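Phosphatidylserine synthase (PDB 3HSI) belongs to the phospholipase D-like superfamily of enzymes and folds into two alpha/beta regions, each built round a mixed beta sheet. Local coordinates at residues I276-L287 with N380-R388; D307-I315 with G325-S333. One frame throughout, in Å; residues are numbered along the deposited sequence.

Contact 1 of 2, residues I276-L287 with N380-R388; sequences ICTPYFNFPRTL and NNLNPRAWR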
loop_
_atom_site.group_PDB
_atom_site.type_symbol
_atom_site.label_atom_id
_atom_site.label_comp_id
_atom_site.label_asym_id
_atom_site.label_seq_id
_atom_site.Cartn_x
_atom_site.Cartn_y
_atom_site.Cartn_z
ATOM N N ILE C 276 22.484 -15.391 -1.958
ATOM C CA ILE C 276 21.062 -15.088 -1.894
ATOM C C ILE C 276 20.342 -15.940 -2.917
ATOM O O ILE C 276 20.815 -16.099 -4.053
ATOM C CB ILE C 276 20.817 -13.615 -2.290
ATOM C CG1 ILE C 276 21.536 -12.652 -1.343
ATOM C CG2 ILE C 276 19.312 -13.312 -2.360
ATOM C CD1 ILE C 276 21.604 -11.184 -1.921
ATOM N N CYS C 277 19.231 -16.537 -2.501
ATOM C CA CYS C 277 18.272 -17.152 -3.422
ATOM C C CYS C 277 17.016 -16.324 -3.373
ATOM O O CYS C 277 16.544 -15.969 -2.292
ATOM C CB CYS C 277 17.947 -18.571 -2.985
ATOM S SG CYS C 277 19.140 -19.765 -3.610
ATOM N N THR C 278 16.471 -16.008 -4.536
ATOM C CA THR C 278 15.193 -15.333 -4.603
ATOM C C THR C 278 14.526 -15.857 -5.875
ATOM O O THR C 278 15.228 -16.115 -6.886
ATOM C CB THR C 278 15.384 -13.749 -4.621
ATOM O OG1 THR C 278 14.111 -13.107 -4.661
ATOM C CG2 THR C 278 16.147 -13.285 -5.819
ATOM N N PRO C 279 13.181 -16.022 -5.854
ATOM C CA PRO C 279 12.463 -16.462 -7.063
ATOM C C PRO C 279 12.578 -15.479 -8.229
ATOM O O PRO C 279 12.972 -15.879 -9.337
ATOM C CB PRO C 279 11.015 -16.550 -6.602
ATOM C CG PRO C 279 11.091 -16.524 -5.094
ATOM C CD PRO C 279 12.261 -15.738 -4.741
ATOM N N TYR C 280 12.264 -14.214 -7.966
ATOM C CA TYR C 280 12.299 -13.129 -8.975
ATOM C C TYR C 280 13.386 -12.162 -8.563
ATOM O O TYR C 280 13.530 -11.882 -7.386
ATOM C CB TYR C 280 10.950 -12.351 -9.029
ATOM C CG TYR C 280 9.750 -13.225 -8.694
ATOM C CD1 TYR C 280 9.274 -14.158 -9.614
ATOM C CD2 TYR C 280 9.148 -13.177 -7.434
ATOM C CE1 TYR C 280 8.205 -15.010 -9.313
ATOM C CE2 TYR C 280 8.070 -14.025 -7.111
ATOM C CZ TYR C 280 7.598 -14.938 -8.071
ATOM O OH TYR C 280 6.537 -15.790 -7.791
ATOM N N PHE C 281 14.117 -11.616 -9.523
ATOM C CA PHE C 281 15.006 -10.521 -9.233
ATOM C C PHE C 281 14.230 -9.228 -8.988
ATOM O O PHE C 281 13.981 -8.459 -9.918
ATOM C CB PHE C 281 16.005 -10.312 -10.364
ATOM C CG PHE C 281 17.071 -9.356 -10.022
ATOM C CD1 PHE C 281 18.150 -9.763 -9.228
ATOM C CD2 PHE C 281 16.998 -8.040 -10.450
ATOM C CE1 PHE C 281 19.154 -8.894 -8.905
ATOM C CE2 PHE C 281 18.000 -7.142 -10.118
ATOM C CZ PHE C 281 19.077 -7.569 -9.345
ATOM N N ASN C 282 13.882 -8.972 -7.731
ATOM C CA ASN C 282 13.079 -7.759 -7.405
ATOM C C ASN C 282 13.312 -7.315 -5.969
ATOM O O ASN C 282 12.374 -7.316 -5.187
ATOM C CB ASN C 282 11.565 -8.010 -7.658
ATOM C CG ASN C 282 10.713 -6.739 -7.501
ATOM O OD1 ASN C 282 11.133 -5.648 -7.881
ATOM N ND2 ASN C 282 9.508 -6.885 -6.939
ATOM N N PHE C 283 14.558 -6.932 -5.640
ATOM C CA PHE C 283 14.922 -6.565 -4.263
ATOM C C PHE C 283 14.313 -5.230 -3.865
ATOM O O PHE C 283 14.186 -4.330 -4.699
ATOM C CB PHE C 283 16.447 -6.523 -4.047
ATOM C CG PHE C 283 17.108 -7.856 -4.175
ATOM C CD1 PHE C 283 16.827 -8.869 -3.276
ATOM C CD2 PHE C 283 18.031 -8.094 -5.178
ATOM C CE1 PHE C 283 17.425 -10.154 -3.417
ATOM C CE2 PHE C 283 18.640 -9.342 -5.311
ATOM C CZ PHE C 283 18.325 -10.382 -4.433
ATOM N N PRO C 284 13.933 -5.108 -2.589
ATOM C CA PRO C 284 13.645 -3.812 -2.029
ATOM C C PRO C 284 14.856 -2.921 -2.258
ATOM O O PRO C 284 15.982 -3.423 -2.267
ATOM C CB PRO C 284 13.478 -4.089 -0.525
ATOM C CG PRO C 284 13.441 -5.549 -0.371
ATOM C CD PRO C 284 14.051 -6.166 -1.566
ATOM N N ARG C 285 14.631 -1.616 -2.472
ATOM C CA ARG C 285 15.722 -0.651 -2.646
ATOM C C ARG C 285 16.739 -0.725 -1.537
ATOM O O ARG C 285 17.928 -0.621 -1.800
ATOM C CB ARG C 285 15.198 0.828 -2.787
ATOM N N THR C 286 16.292 -0.902 -0.294
ATOM C CA THR C 286 17.222 -0.988 0.836
ATOM C C THR C 286 18.207 -2.156 0.653
ATOM O O THR C 286 19.346 -2.039 1.042
ATOM C CB THR C 286 16.502 -1.099 2.240
ATOM O OG1 THR C 286 17.489 -1.138 3.290
ATOM C CG2 THR C 286 15.627 -2.384 2.354
ATOM N N LEU C 287 17.767 -3.264 0.061
ATOM C CA LEU C 287 18.648 -4.418 -0.100
ATOM C C LEU C 287 19.557 -4.225 -1.304
ATOM O O LEU C 287 20.706 -4.703 -1.320
ATOM C CB LEU C 287 17.848 -5.727 -0.211
ATOM C CG LEU C 287 17.253 -6.263 1.103
ATOM C CD1 LEU C 287 16.890 -7.726 0.954
ATOM C CD2 LEU C 287 18.173 -6.084 2.321
ATOM N N ASN C 380 10.443 -15.492 3.023
ATOM C CA ASN C 380 10.518 -14.098 2.519
ATOM C C ASN C 380 11.108 -14.049 1.084
ATOM O O ASN C 380 12.216 -14.508 0.834
ATOM C CB ASN C 380 11.300 -13.238 3.532
ATOM C CG ASN C 380 11.270 -11.751 3.213
ATOM O OD1 ASN C 380 11.459 -11.327 2.072
ATOM N ND2 ASN C 380 11.053 -10.953 4.234
ATOM N N ASN C 381 10.333 -13.510 0.143
ATOM C CA ASN C 381 10.741 -13.406 -1.265
ATOM C C ASN C 381 11.743 -12.288 -1.488
ATOM O O ASN C 381 12.179 -12.064 -2.624
ATOM C CB ASN C 381 9.525 -13.146 -2.174
ATOM C CG ASN C 381 8.622 -14.347 -2.316
ATOM O OD1 ASN C 381 9.086 -15.473 -2.410
ATOM N ND2 ASN C 381 7.321 -14.113 -2.350
ATOM N N LEU C 382 12.132 -11.571 -0.439
ATOM C CA LEU C 382 13.111 -10.496 -0.632
ATOM C C LEU C 382 12.654 -9.494 -1.696
ATOM O O LEU C 382 13.421 -9.101 -2.602
ATOM C CB LEU C 382 14.483 -11.082 -0.983
ATOM C CG LEU C 382 15.044 -11.959 0.151
ATOM C CD1 LEU C 382 16.282 -12.766 -0.301
ATOM C CD2 LEU C 382 15.368 -11.070 1.348
ATOM N N ASN C 383 11.392 -9.078 -1.580
ATOM C CA ASN C 383 10.805 -8.078 -2.487
ATOM C C ASN C 383 10.090 -6.963 -1.711
ATOM O O ASN C 383 9.837 -7.123 -0.528
ATOM C CB ASN C 383 9.879 -8.773 -3.503
ATOM C CG ASN C 383 8.686 -9.480 -2.866
ATOM O OD1 ASN C 383 8.498 -9.520 -1.637
ATOM N ND2 ASN C 383 7.865 -10.050 -3.712
ATOM N N PRO C 384 9.750 -5.829 -2.363
ATOM C CA PRO C 384 9.030 -4.787 -1.617
ATOM C C PRO C 384 7.706 -5.199 -0.927
ATOM O O PRO C 384 7.404 -4.624 0.117
ATOM C CB PRO C 384 8.752 -3.723 -2.680
ATOM C CG PRO C 384 9.942 -3.940 -3.670
ATOM C CD PRO C 384 10.020 -5.414 -3.751
ATOM N N ARG C 385 6.934 -6.135 -1.496
ATOM C CA ARG C 385 5.719 -6.709 -0.833
ATOM C C ARG C 385 6.047 -7.251 0.551
ATOM O O ARG C 385 5.334 -6.995 1.533
ATOM C CB ARG C 385 5.192 -7.945 -1.592
ATOM C CG ARG C 385 4.300 -7.698 -2.765
ATOM C CD ARG C 385 3.445 -8.941 -3.014
ATOM N NE ARG C 385 2.387 -9.055 -2.005
ATOM C CZ ARG C 385 1.265 -8.345 -2.013
ATOM N NH1 ARG C 385 1.049 -7.455 -2.973
ATOM N NH2 ARG C 385 0.359 -8.503 -1.050
ATOM N N ALA C 386 7.093 -8.082 0.590
ATOM C CA ALA C 386 7.601 -8.660 1.840
ATOM C C ALA C 386 8.022 -7.562 2.830
ATOM O O ALA C 386 7.842 -7.702 4.036
ATOM C CB ALA C 386 8.747 -9.606 1.551
ATOM N N TRP C 387 8.524 -6.442 2.329
ATOM C CA TRP C 387 8.953 -5.362 3.232
ATOM C C TRP C 387 7.839 -4.482 3.794
ATOM O O TRP C 387 8.076 -3.620 4.665
ATOM C CB TRP C 387 10.013 -4.478 2.554
ATOM C CG TRP C 387 11.382 -4.702 3.136
ATOM C CD1 TRP C 387 12.144 -3.794 3.825
ATOM C CD2 TRP C 387 12.138 -5.921 3.101
ATOM N NE1 TRP C 387 13.329 -4.378 4.220
ATOM C CE2 TRP C 387 13.344 -5.684 3.789
ATOM C CE3 TRP C 387 11.896 -7.203 2.578
ATOM C CZ2 TRP C 387 14.318 -6.681 3.958
ATOM C CZ3 TRP C 387 12.856 -8.192 2.752
ATOM C CH2 TRP C 387 14.052 -7.923 3.423
ATOM N N ARG C 388 6.618 -4.659 3.316
ATOM C CA ARG C 388 5.610 -3.707 3.705
ATOM C C ARG C 388 4.268 -4.345 3.893
ATOM O O ARG C 388 3.534 -3.977 4.806
ATOM C CB ARG C 388 5.536 -2.603 2.633
ATOM C CG ARG C 388 4.655 -1.467 2.961
ATOM C CD ARG C 388 4.519 -0.539 1.735
ATOM N NE ARG C 388 5.659 0.363 1.518
ATOM C CZ ARG C 388 6.738 0.088 0.776
ATOM N NH1 ARG C 388 6.883 -1.095 0.176
ATOM N NH2 ARG C 388 7.702 0.996 0.641
HETATM O O HOH W 1 13.928 -10.381 -5.000
HETATM O O HOH W 2 11.324 -11.717 -5.373
#
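L382 lies in a pocket made by I276, C277, F283 and L287. Its CB rests 3.9 Å from F283 CE1, the side chains running alongside each other. At CG the chain forks. CD1 reaches strand 273-277, 3.7 Å from I276 CG2 and close to the carbonyl oxygen of C277, while CD2 meets L287 CD1 at 3.7 Å, coming across it at roughly a right angle. Chi1 of -62° sets CG anti to the carbonyl carbon, and chi2 of 169° then spreads the two methyls to these partners. Leucine suits this largely apolar lining, its fork giving I276 and L287 a methyl each. The preceding N381 gives its OD1 to K366 and packs on H364; spacing and sequence are consistent with H364, K366 and N381 forming the HxK...N signature of phospholipase D-like proteins. L382 O accepts a nearly straight CA-H...O contact from F283 CA (3.4 Å) and lies within hydrogen-bonding distance of a water that takes the N-H of N282 and also reaches T278 OG1. P284 CG sits over one face of the W387 indole, 3.9 Å from the six-membered ring centroid and 21° off its normal; proline's rigid ring fits a flat aromatic, while W387 NE1 turns to E264.

Contact 2 of 2, residues D307-I315 with G325-S333; sequences DKVANDFYI and GALPYLYES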
loop_
_atom_site.group_PDB
_atom_site.type_symbol
_atom_site.label_atom_id
_atom_site.label_comp_id
_atom_site.label_asym_id
_atom_site.label_seq_id
_atom_site.Cartn_x
_atom_site.Cartn_y
_atom_site.Cartn_z
ATOM N N ASP C 307 15.756 -18.439 -14.441
ATOM C CA ASP C 307 15.532 -18.004 -15.822
ATOM C C ASP C 307 14.065 -17.623 -15.997
ATOM O O ASP C 307 13.201 -18.243 -15.387
ATOM C CB ASP C 307 15.844 -19.173 -16.771
ATOM C CG ASP C 307 16.107 -18.726 -18.209
ATOM O OD1 ASP C 307 17.264 -18.892 -18.678
ATOM O OD2 ASP C 307 15.172 -18.255 -18.889
ATOM N N LYS C 308 13.808 -16.610 -16.833
ATOM C CA LYS C 308 12.478 -16.273 -17.382
ATOM C C LYS C 308 11.521 -17.461 -17.471
ATOM O O LYS C 308 10.378 -17.397 -17.048
ATOM C CB LYS C 308 12.649 -15.825 -18.845
ATOM C CG LYS C 308 12.957 -14.411 -19.067
ATOM C CD LYS C 308 12.488 -13.954 -20.474
ATOM C CE LYS C 308 13.087 -14.686 -21.685
ATOM N NZ LYS C 308 14.563 -14.518 -21.917
ATOM N N VAL C 309 12.008 -18.532 -18.075
ATOM C CA VAL C 309 11.209 -19.698 -18.367
ATOM C C VAL C 309 10.905 -20.514 -17.104
ATOM O O VAL C 309 9.982 -21.318 -17.109
ATOM C CB VAL C 309 11.934 -20.559 -19.409
ATOM C CG1 VAL C 309 11.249 -21.910 -19.593
ATOM C CG2 VAL C 309 12.019 -19.791 -20.749
ATOM N N ALA C 310 11.660 -20.297 -16.024
ATOM C CA ALA C 310 11.376 -20.960 -14.734
ATOM C C ALA C 310 10.438 -20.157 -13.786
ATOM O O ALA C 310 10.219 -20.522 -12.638
ATOM C CB ALA C 310 12.674 -21.297 -14.050
ATOM N N ASN C 311 9.916 -19.040 -14.270
ATOM C CA ASN C 311 8.913 -18.242 -13.563
ATOM C C ASN C 311 7.542 -18.819 -13.895
ATOM O O ASN C 311 7.289 -19.172 -15.039
ATOM C CB ASN C 311 9.017 -16.809 -14.069
ATOM C CG ASN C 311 8.118 -15.847 -13.313
ATOM O OD1 ASN C 311 6.883 -15.840 -13.476
ATOM N ND2 ASN C 311 8.728 -15.017 -12.497
ATOM N N ASP C 312 6.630 -18.923 -12.934
ATOM C CA ASP C 312 5.313 -19.515 -13.270
ATOM C C ASP C 312 4.309 -18.623 -14.068
ATOM O O ASP C 312 3.219 -19.090 -14.454
ATOM C CB ASP C 312 4.646 -20.153 -12.056
ATOM C CG ASP C 312 4.427 -19.173 -10.931
ATOM O OD1 ASP C 312 5.422 -18.567 -10.457
ATOM O OD2 ASP C 312 3.255 -19.015 -10.510
ATOM N N PHE C 313 4.660 -17.356 -14.295
ATOM C CA PHE C 313 3.857 -16.483 -15.170
ATOM C C PHE C 313 4.321 -16.536 -16.604
ATOM O O PHE C 313 3.682 -15.954 -17.478
ATOM C CB PHE C 313 3.903 -15.035 -14.701
ATOM C CG PHE C 313 3.204 -14.808 -13.404
ATOM C CD1 PHE C 313 1.825 -14.660 -13.365
ATOM C CD2 PHE C 313 3.922 -14.732 -12.217
ATOM C CE1 PHE C 313 1.167 -14.437 -12.167
ATOM C CE2 PHE C 313 3.266 -14.513 -11.003
ATOM C CZ PHE C 313 1.885 -14.369 -10.986
ATOM N N TYR C 314 5.453 -17.204 -16.839
ATOM C CA TYR C 314 5.978 -17.365 -18.188
ATOM C C TYR C 314 4.945 -18.072 -19.073
ATOM O O TYR C 314 4.334 -19.037 -18.644
ATOM C CB TYR C 314 7.335 -18.104 -18.188
ATOM C CG TYR C 314 7.927 -18.241 -19.578
ATOM C CD1 TYR C 314 7.845 -19.451 -20.280
ATOM C CD2 TYR C 314 8.518 -17.153 -20.221
ATOM C CE1 TYR C 314 8.374 -19.583 -21.583
ATOM C CE2 TYR C 314 9.058 -17.284 -21.529
ATOM C CZ TYR C 314 8.972 -18.510 -22.188
ATOM O OH TYR C 314 9.487 -18.657 -23.473
ATOM N N ILE C 315 4.714 -17.560 -20.278
ATOM C CA ILE C 315 3.879 -18.245 -21.256
ATOM C C ILE C 315 4.715 -18.506 -22.500
ATOM O O ILE C 315 5.178 -17.562 -23.127
ATOM C CB ILE C 315 2.635 -17.427 -21.718
ATOM C CG1 ILE C 315 1.826 -16.894 -20.545
ATOM C CG2 ILE C 315 1.731 -18.287 -22.607
ATOM C CD1 ILE C 315 0.967 -15.714 -20.938
ATOM N N GLY C 325 2.100 -12.492 -18.375
ATOM C CA GLY C 325 3.205 -13.197 -19.008
ATOM C C GLY C 325 4.330 -12.248 -19.343
ATOM O O GLY C 325 5.357 -12.673 -19.843
ATOM N N ALA C 326 4.135 -10.957 -19.076
ATOM C CA ALA C 326 5.209 -9.998 -19.245
ATOM C C ALA C 326 6.073 -9.918 -17.971
ATOM O O ALA C 326 7.204 -9.444 -18.019
ATOM C CB ALA C 326 4.654 -8.631 -19.617
ATOM N N LEU C 327 5.548 -10.391 -16.841
ATOM C CA LEU C 327 6.265 -10.260 -15.583
ATOM C C LEU C 327 7.661 -10.861 -15.588
ATOM O O LEU C 327 8.603 -10.172 -15.187
ATOM C CB LEU C 327 5.466 -10.766 -14.364
ATOM C CG LEU C 327 4.189 -10.019 -13.955
ATOM C CD1 LEU C 327 3.558 -10.659 -12.727
ATOM C CD2 LEU C 327 4.431 -8.539 -13.702
ATOM N N PRO C 328 7.820 -12.131 -16.029
ATOM C CA PRO C 328 9.218 -12.681 -16.058
ATOM C C PRO C 328 10.228 -11.841 -16.895
ATOM O O PRO C 328 11.443 -11.839 -16.631
ATOM C CB PRO C 328 9.060 -14.091 -16.659
ATOM C CG PRO C 328 7.581 -14.337 -16.828
ATOM C CD PRO C 328 6.823 -13.052 -16.618
ATOM N N TYR C 329 9.717 -11.121 -17.883
ATOM C CA TYR C 329 10.544 -10.270 -18.733
ATOM C C TYR C 329 10.906 -8.970 -18.069
ATOM O O TYR C 329 12.022 -8.445 -18.273
ATOM C CB TYR C 329 9.810 -9.957 -20.025
ATOM C CG TYR C 329 9.626 -11.140 -20.949
ATOM C CD1 TYR C 329 10.532 -11.383 -21.971
ATOM C CD2 TYR C 329 8.538 -12.009 -20.808
ATOM C CE1 TYR C 329 10.360 -12.454 -22.868
ATOM C CE2 TYR C 329 8.366 -13.095 -21.682
ATOM C CZ TYR C 329 9.280 -13.288 -22.713
ATOM O OH TYR C 329 9.142 -14.346 -23.565
ATOM N N LEU C 330 9.938 -8.412 -17.337
ATOM C CA LEU C 330 10.220 -7.290 -16.464
ATOM C C LEU C 330 11.374 -7.609 -15.479
ATOM O O LEU C 330 12.321 -6.821 -15.353
ATOM C CB LEU C 330 8.954 -6.838 -15.722
ATOM C CG LEU C 330 9.118 -5.645 -14.756
ATOM C CD1 LEU C 330 9.692 -4.387 -15.440
ATOM C CD2 LEU C 330 7.801 -5.305 -14.066
ATOM N N TYR C 331 11.305 -8.770 -14.820
ATOM C CA TYR C 331 12.359 -9.173 -13.870
ATOM C C TYR C 331 13.674 -9.407 -14.549
ATOM O O TYR C 331 14.690 -9.007 -14.023
ATOM C CB TYR C 331 11.983 -10.410 -13.030
ATOM C CG TYR C 331 10.740 -10.161 -12.209
ATOM C CD1 TYR C 331 10.577 -8.967 -11.534
ATOM C CD2 TYR C 331 9.710 -11.105 -12.144
ATOM C CE1 TYR C 331 9.431 -8.710 -10.795
ATOM C CE2 TYR C 331 8.549 -10.850 -11.406
ATOM C CZ TYR C 331 8.429 -9.653 -10.729
ATOM O OH TYR C 331 7.305 -9.367 -9.986
ATOM N N GLU C 332 13.656 -10.055 -15.706
ATOM C CA GLU C 332 14.897 -10.318 -16.411
ATOM C C GLU C 332 15.543 -8.993 -16.796
ATOM O O GLU C 332 16.744 -8.816 -16.618
ATOM C CB GLU C 332 14.661 -11.158 -17.651
ATOM C CG GLU C 332 15.930 -11.821 -18.193
ATOM C CD GLU C 332 15.722 -12.504 -19.564
ATOM O OE1 GLU C 332 16.081 -13.694 -19.686
ATOM O OE2 GLU C 332 15.196 -11.867 -20.516
ATOM N N SER C 333 14.769 -8.050 -17.316
ATOM C CA SER C 333 15.426 -6.837 -17.774
ATOM C C SER C 333 15.975 -6.002 -16.609
ATOM O O SER C 333 16.985 -5.320 -16.762
ATOM C CB SER C 333 14.562 -6.024 -18.755
ATOM O OG SER C 333 13.281 -5.854 -18.259
HETATM O O HOH W 3 16.073 -14.911 -17.581
HETATM O O HOH W 4 6.379 -15.358 -23.636
HETATM O O HOH W 5 5.431 -15.002 -20.994
#
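P328 is wedged between N311, F313 and Y314, its ring carbons meeting a different neighbour at each corner. CB lies 3.8 Å from N311 CB, CG 4.0 Å from Y314 CB, and CD 4.0 Å from F313 CB. Proline suits the first turn of helix 327-341, where the backbone N needs no helical partner, and it offers the loop a compact apolar ring. Beside it, L327 CD1 sits almost squarely over the F313 ring, 4.1 Å from the centroid and 8° off the normal; this CH-pi contact lies on the exposed side. N311 turns its apolar CB to P328 while its OD1 takes the N-H of F313 at 2.8 Å, in the carbonyl plane and on a lone pair. That Asx turn opens the type I turn from N311 to Y314, which brings F313 and Y314 to the helix. G325, without a side chain, lets F313 O and I315 CD1 close on its CA, and waters link I315 to G325 O and to the Y329 hydroxyl. On the other flank the K308 chain crosses the Y329 ring, CD 3.8 Å from the centroid. Bends at chi3 and chi4 (-59° and -65°) then bring NZ to E332, 2.8 Å from OE1 on its syn side, with a weak second bond to OE2. E429 is a further salt-bridge partner of NZ, and Y434 OH bonds E332 OE2. Two carboxylates round one ammonium group would be expected to keep K308 protonated, so the lysine pairs its aliphatic length with the tyrosine and its charge with both acids.

Overall arrangement
Contact 1 is buried, about 11 Å from the chain centre, and joins strand 273-277 and the start of helix 285-296 to the loop between strands 374-378 and 391-398. Contact 2, about 19 Å out and partly buried, lies nested along the chain inside the loop that contact 1 closes. Contact 1 relies on leucine, proline and aromatic packing with backbone carbonyls and water; contact 2 also has waters but is distinguished by a salt bridge and by the exposed F313. Their centres are 16 Å apart, yet they meet where Y280 packs on Y331 and N311. Helix 450-457 touches both, through K455 at N282 and V454 at L327. Of the two, the second subunit touches only contact 1.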